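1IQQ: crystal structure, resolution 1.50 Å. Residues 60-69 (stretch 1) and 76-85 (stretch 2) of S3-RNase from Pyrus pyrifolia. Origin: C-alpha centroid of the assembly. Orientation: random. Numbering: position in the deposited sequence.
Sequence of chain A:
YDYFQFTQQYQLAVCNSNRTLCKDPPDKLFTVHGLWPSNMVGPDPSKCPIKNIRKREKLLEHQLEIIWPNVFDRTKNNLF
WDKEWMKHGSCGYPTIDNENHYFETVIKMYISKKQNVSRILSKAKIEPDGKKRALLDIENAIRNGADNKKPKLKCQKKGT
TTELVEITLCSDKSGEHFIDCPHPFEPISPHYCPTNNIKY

Stretch 1 60-69: LEHQLEIIWP
Stretch 2, residues 76-85: KNNLFWDKEW

A single direct hydrogen bond joins these two helical stretches, and four waters supply further polar bridges between them. The bond runs from Trp81 NE1 to Trp68 O, 2.8 Å long with an N-H...O angle of 160°. Trp68 is the first residue after the helix of 60-67 to leave helical geometry (phi/psi -141/53), and its carbonyl meets the indole near the ring plane, at the edge of Trp81.

The second helix, 77-85, follows Lys76 at the N-cap position; both helices keep ordinary backbone hydrogen bonds. The two axes are perpendicular (90°) and approach to 11.5 Å, a wide spacing that large aromatic side chains fill. In register, Glu61 CA lies 8.3 Å from Asn78 CA, Trp68 CA 8.5 Å from Trp81 CA, and Pro69 CA 6.5 Å from Asn77 CA.

Trp81 is the centre of the contact, which buries 471 Å² in total. Its CA-to-CB bond points sideways, but chi1 -67° (m) and chi2 -37° carry the ring to the first helix. Leu64, rotamer m,t, points toward the second stretch and lays its CB over a face of the six-membered ring, 3.4 Å from Trp81 CZ2, a CH-pi contact. The aliphatic part of Glu61 also packs here, with Glu61 CG 3.8 Å from Trp81 CZ3. Tryptophan suits the site because it offers both a broad apolar surface and an N-H donor.

Trp68 (chi1 -162°, t; chi2 -18°) presents a ring face to the edge of Trp81, their five-membered rings 5.3 Å apart with planes at 67°. Phe80 (chi1 165°, t; chi2 82°) adds apolar bulk, its CE2 3.6 Å from Trp68 CD1. Glu84 (chi1 and chi2 both m) brings its methylene CG to 3.6 Å from Trp68 CZ2, while its carboxylate receives a water bond: one water donates to Glu84 OE2 (2.9 Å) and accepts from Trp68 NE1 (3.1 Å).

Toward the start of the second helix, water replaces direct polar contact. Asn77 ND2 donates to two waters, at 3.0 and 3.2 Å, which donate in turn to Glu65 O (3.0 Å) and Glu65 OE1 (2.5 Å) respectively. Another accepts from Asn78 ND2 (3.0 Å) and donates to Glu61 OE1 (2.6 Å). Asparagine suits these places because its amide nitrogen donates to waters that pass the bond on to glutamate carboxylates and, in one case, to a main-chain carbonyl. Glu61 OE2 and Asn78 OD1, 3.2 Å apart, are two acceptors and do not bond to each other; each is satisfied elsewhere in the structure.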

# COMPACT_ATOMS: atom_id res chain seq x y z
N LEU A 60 3.22 -12.23 15.34
CA LEU A 60 2.49 -11.50 14.25
C LEU A 60 2.97 -10.09 14.30
O LEU A 60 3.27 -9.48 13.23
CB LEU A 60 0.97 -11.54 14.49
CG LEU A 60 0.16 -10.67 13.51
CD1 LEU A 60 0.35 -11.18 12.09
CD2 LEU A 60 -1.33 -10.87 13.84
N GLU A 61 3.02 -9.47 15.49
CA GLU A 61 3.47 -8.09 15.57
C GLU A 61 4.89 -7.87 15.09
O GLU A 61 5.21 -6.83 14.52
CB GLU A 61 3.23 -7.53 16.98
CG GLU A 61 1.72 -7.32 17.20
CD GLU A 61 1.32 -6.99 18.62
OE1 GLU A 61 2.19 -7.14 19.57
OE2 GLU A 61 0.13 -6.59 18.78
N HIS A 62 5.76 -8.87 15.32
CA HIS A 62 7.13 -8.74 14.88
C HIS A 62 7.20 -8.70 13.35
O HIS A 62 8.01 -8.00 12.77
CB HIS A 62 7.85 -9.99 15.39
CG HIS A 62 9.28 -10.09 15.00
ND1 HIS A 62 9.86 -10.72 13.96
CD2 HIS A 62 10.30 -9.50 15.72
CE1 HIS A 62 11.22 -10.47 14.04
NE2 HIS A 62 11.45 -9.74 15.11
N GLN A 63 6.34 -9.47 12.70
CA GLN A 63 6.33 -9.45 11.22
C GLN A 63 5.77 -8.13 10.75
O GLN A 63 6.31 -7.57 9.80
CB GLN A 63 5.47 -10.57 10.67
CG GLN A 63 6.06 -12.00 10.95
CD GLN A 63 4.99 -13.04 10.66
OE1 GLN A 63 4.78 -13.51 9.54
NE2 GLN A 63 4.26 -13.38 11.70
N LEU A 64 4.73 -7.64 11.41
CA LEU A 64 4.17 -6.35 11.01
C LEU A 64 5.15 -5.20 11.27
O LEU A 64 5.11 -4.20 10.57
CB LEU A 64 2.88 -6.06 11.78
CG LEU A 64 1.77 -7.07 11.46
CD1 LEU A 64 0.53 -6.78 12.33
CD2 LEU A 64 1.29 -6.98 9.99
N GLU A 65 6.06 -5.31 12.27
CA GLU A 65 7.06 -4.26 12.48
C GLU A 65 7.92 -4.08 11.22
O GLU A 65 8.42 -2.99 10.99
CB GLU A 65 7.98 -4.64 13.68
CG GLU A 65 7.35 -4.41 15.01
CD GLU A 65 8.19 -4.95 16.17
OE1 GLU A 65 7.81 -4.64 17.31
OE2 GLU A 65 9.19 -5.69 15.93
N ILE A 66 8.10 -5.18 10.49
CA ILE A 66 8.90 -5.19 9.27
C ILE A 66 8.10 -4.90 8.01
O ILE A 66 8.59 -4.15 7.16
CB ILE A 66 9.64 -6.56 9.12
CG1 ILE A 66 10.61 -6.72 10.28
CG2 ILE A 66 10.39 -6.68 7.72
CD1 ILE A 66 11.12 -8.18 10.41
N ILE A 67 6.87 -5.41 7.94
CA ILE A 67 6.10 -5.34 6.67
C ILE A 67 5.11 -4.20 6.73
O ILE A 67 4.74 -3.66 5.65
CB ILE A 67 5.33 -6.70 6.47
CG1 ILE A 67 6.35 -7.78 6.10
CG2 ILE A 67 4.25 -6.59 5.35
CD1 ILE A 67 5.74 -9.16 6.23
N TRP A 68 4.70 -3.79 7.90
CA TRP A 68 3.69 -2.74 8.04
C TRP A 68 4.00 -1.78 9.19
O TRP A 68 3.18 -1.53 10.05
CB TRP A 68 2.28 -3.34 8.26
CG TRP A 68 1.12 -2.40 7.98
CD1 TRP A 68 1.15 -1.03 7.88
CD2 TRP A 68 -0.24 -2.80 7.72
NE1 TRP A 68 -0.14 -0.55 7.56
CE2 TRP A 68 -0.99 -1.63 7.46
CE3 TRP A 68 -0.88 -4.05 7.69
CZ2 TRP A 68 -2.36 -1.68 7.17
CZ3 TRP A 68 -2.25 -4.12 7.39
CH2 TRP A 68 -2.97 -2.93 7.12
N PRO A 69 5.22 -1.21 9.19
CA PRO A 69 5.52 -0.26 10.29
C PRO A 69 4.76 1.06 10.18
O PRO A 69 4.36 1.48 9.11
CB PRO A 69 7.02 0.03 10.09
CG PRO A 69 7.18 -0.14 8.53
CD PRO A 69 6.39 -1.40 8.30
N LYS A 76 4.18 3.82 18.18
CA LYS A 76 2.72 3.95 18.04
C LYS A 76 2.17 2.80 17.16
O LYS A 76 1.00 2.86 16.77
CB LYS A 76 2.33 5.30 17.39
CG LYS A 76 2.81 6.60 18.12
CD LYS A 76 2.18 7.83 17.35
CE LYS A 76 2.53 9.22 17.92
NZ LYS A 76 2.24 9.35 19.41
N ASN A 77 3.00 1.82 16.84
CA ASN A 77 2.56 0.69 16.02
C ASN A 77 1.28 0.01 16.53
O ASN A 77 0.39 -0.23 15.71
CB ASN A 77 3.61 -0.42 15.89
CG ASN A 77 4.76 -0.12 14.87
OD1 ASN A 77 4.66 0.81 14.06
ND2 ASN A 77 5.82 -0.93 14.90
N ASN A 78 1.15 -0.29 17.82
CA ASN A 78 -0.07 -1.06 18.21
C ASN A 78 -1.38 -0.35 18.01
O ASN A 78 -2.31 -0.93 17.45
CB ASN A 78 -0.01 -1.58 19.66
CG ASN A 78 0.92 -2.75 19.84
OD1 ASN A 78 1.17 -3.58 18.94
ND2 ASN A 78 1.40 -2.88 21.09
N LEU A 79 -1.45 0.93 18.39
CA LEU A 79 -2.68 1.67 18.21
C LEU A 79 -2.91 1.89 16.72
O LEU A 79 -4.03 1.89 16.27
CB LEU A 79 -2.63 3.03 18.96
CG LEU A 79 -3.93 3.82 18.87
CD1 LEU A 79 -5.09 3.07 19.55
CD2 LEU A 79 -3.72 5.19 19.50
N PHE A 80 -1.83 2.07 15.96
CA PHE A 80 -1.87 2.24 14.48
C PHE A 80 -2.46 0.97 13.82
O PHE A 80 -3.38 1.05 13.00
CB PHE A 80 -0.42 2.51 14.04
CG PHE A 80 -0.13 2.37 12.56
CD1 PHE A 80 -0.40 3.42 11.66
CD2 PHE A 80 0.53 1.22 12.08
CE1 PHE A 80 0.01 3.29 10.30
CE2 PHE A 80 0.93 1.10 10.78
CZ PHE A 80 0.68 2.13 9.87
N TRP A 81 -1.97 -0.22 14.19
CA TRP A 81 -2.58 -1.42 13.61
C TRP A 81 -4.05 -1.59 14.07
O TRP A 81 -4.92 -2.04 13.24
CB TRP A 81 -1.78 -2.63 14.00
CG TRP A 81 -0.42 -2.67 13.40
CD1 TRP A 81 -0.07 -2.25 12.13
CD2 TRP A 81 0.77 -3.09 14.04
NE1 TRP A 81 1.30 -2.37 11.96
CE2 TRP A 81 1.84 -2.87 13.12
CE3 TRP A 81 1.06 -3.61 15.32
CZ2 TRP A 81 3.17 -3.15 13.43
CZ3 TRP A 81 2.40 -3.91 15.64
CH2 TRP A 81 3.45 -3.67 14.68
N ASP A 82 -4.35 -1.29 15.34
CA ASP A 82 -5.71 -1.43 15.80
C ASP A 82 -6.65 -0.60 14.88
O ASP A 82 -7.77 -1.09 14.56
CB ASP A 82 -5.82 -0.86 17.22
CG ASP A 82 -5.32 -1.81 18.28
OD1 ASP A 82 -4.95 -2.96 18.03
OD2 ASP A 82 -5.35 -1.38 19.44
N LYS A 83 -6.24 0.61 14.52
CA LYS A 83 -7.11 1.47 13.65
C LYS A 83 -7.25 0.91 12.23
O LYS A 83 -8.29 1.12 11.61
CB LYS A 83 -6.61 2.92 13.58
CG LYS A 83 -6.57 3.65 14.97
CD LYS A 83 -6.05 5.09 14.74
CE LYS A 83 -5.51 5.72 16.02
NZ LYS A 83 -3.98 5.68 16.10
N GLU A 84 -6.18 0.32 11.71
CA GLU A 84 -6.29 -0.26 10.36
C GLU A 84 -7.30 -1.38 10.37
O GLU A 84 -8.09 -1.52 9.42
CB GLU A 84 -4.91 -0.81 9.89
CG GLU A 84 -3.84 0.36 9.77
CD GLU A 84 -4.16 1.40 8.72
OE1 GLU A 84 -4.95 1.18 7.75
OE2 GLU A 84 -3.57 2.50 8.87
N TRP A 85 -7.27 -2.19 11.41
CA TRP A 85 -8.26 -3.23 11.51
C TRP A 85 -9.66 -2.63 11.68
O TRP A 85 -10.60 -3.03 11.03
CB TRP A 85 -7.93 -4.18 12.67
CG TRP A 85 -9.12 -4.99 13.11
CD1 TRP A 85 -9.78 -4.86 14.31
CD2 TRP A 85 -9.80 -5.98 12.36
NE1 TRP A 85 -10.86 -5.73 14.33
CE2 TRP A 85 -10.87 -6.43 13.14
CE3 TRP A 85 -9.59 -6.54 11.08
CZ2 TRP A 85 -11.76 -7.41 12.70
CZ3 TRP A 85 -10.44 -7.50 10.65
CH2 TRP A 85 -11.54 -7.94 11.46
O HOH W 1 2.03 -5.74 21.77
O HOH W 2 8.28 -1.03 13.24
O HOH W 3 5.95 -2.91 17.42
O HOH W 4 -1.10 2.40 7.37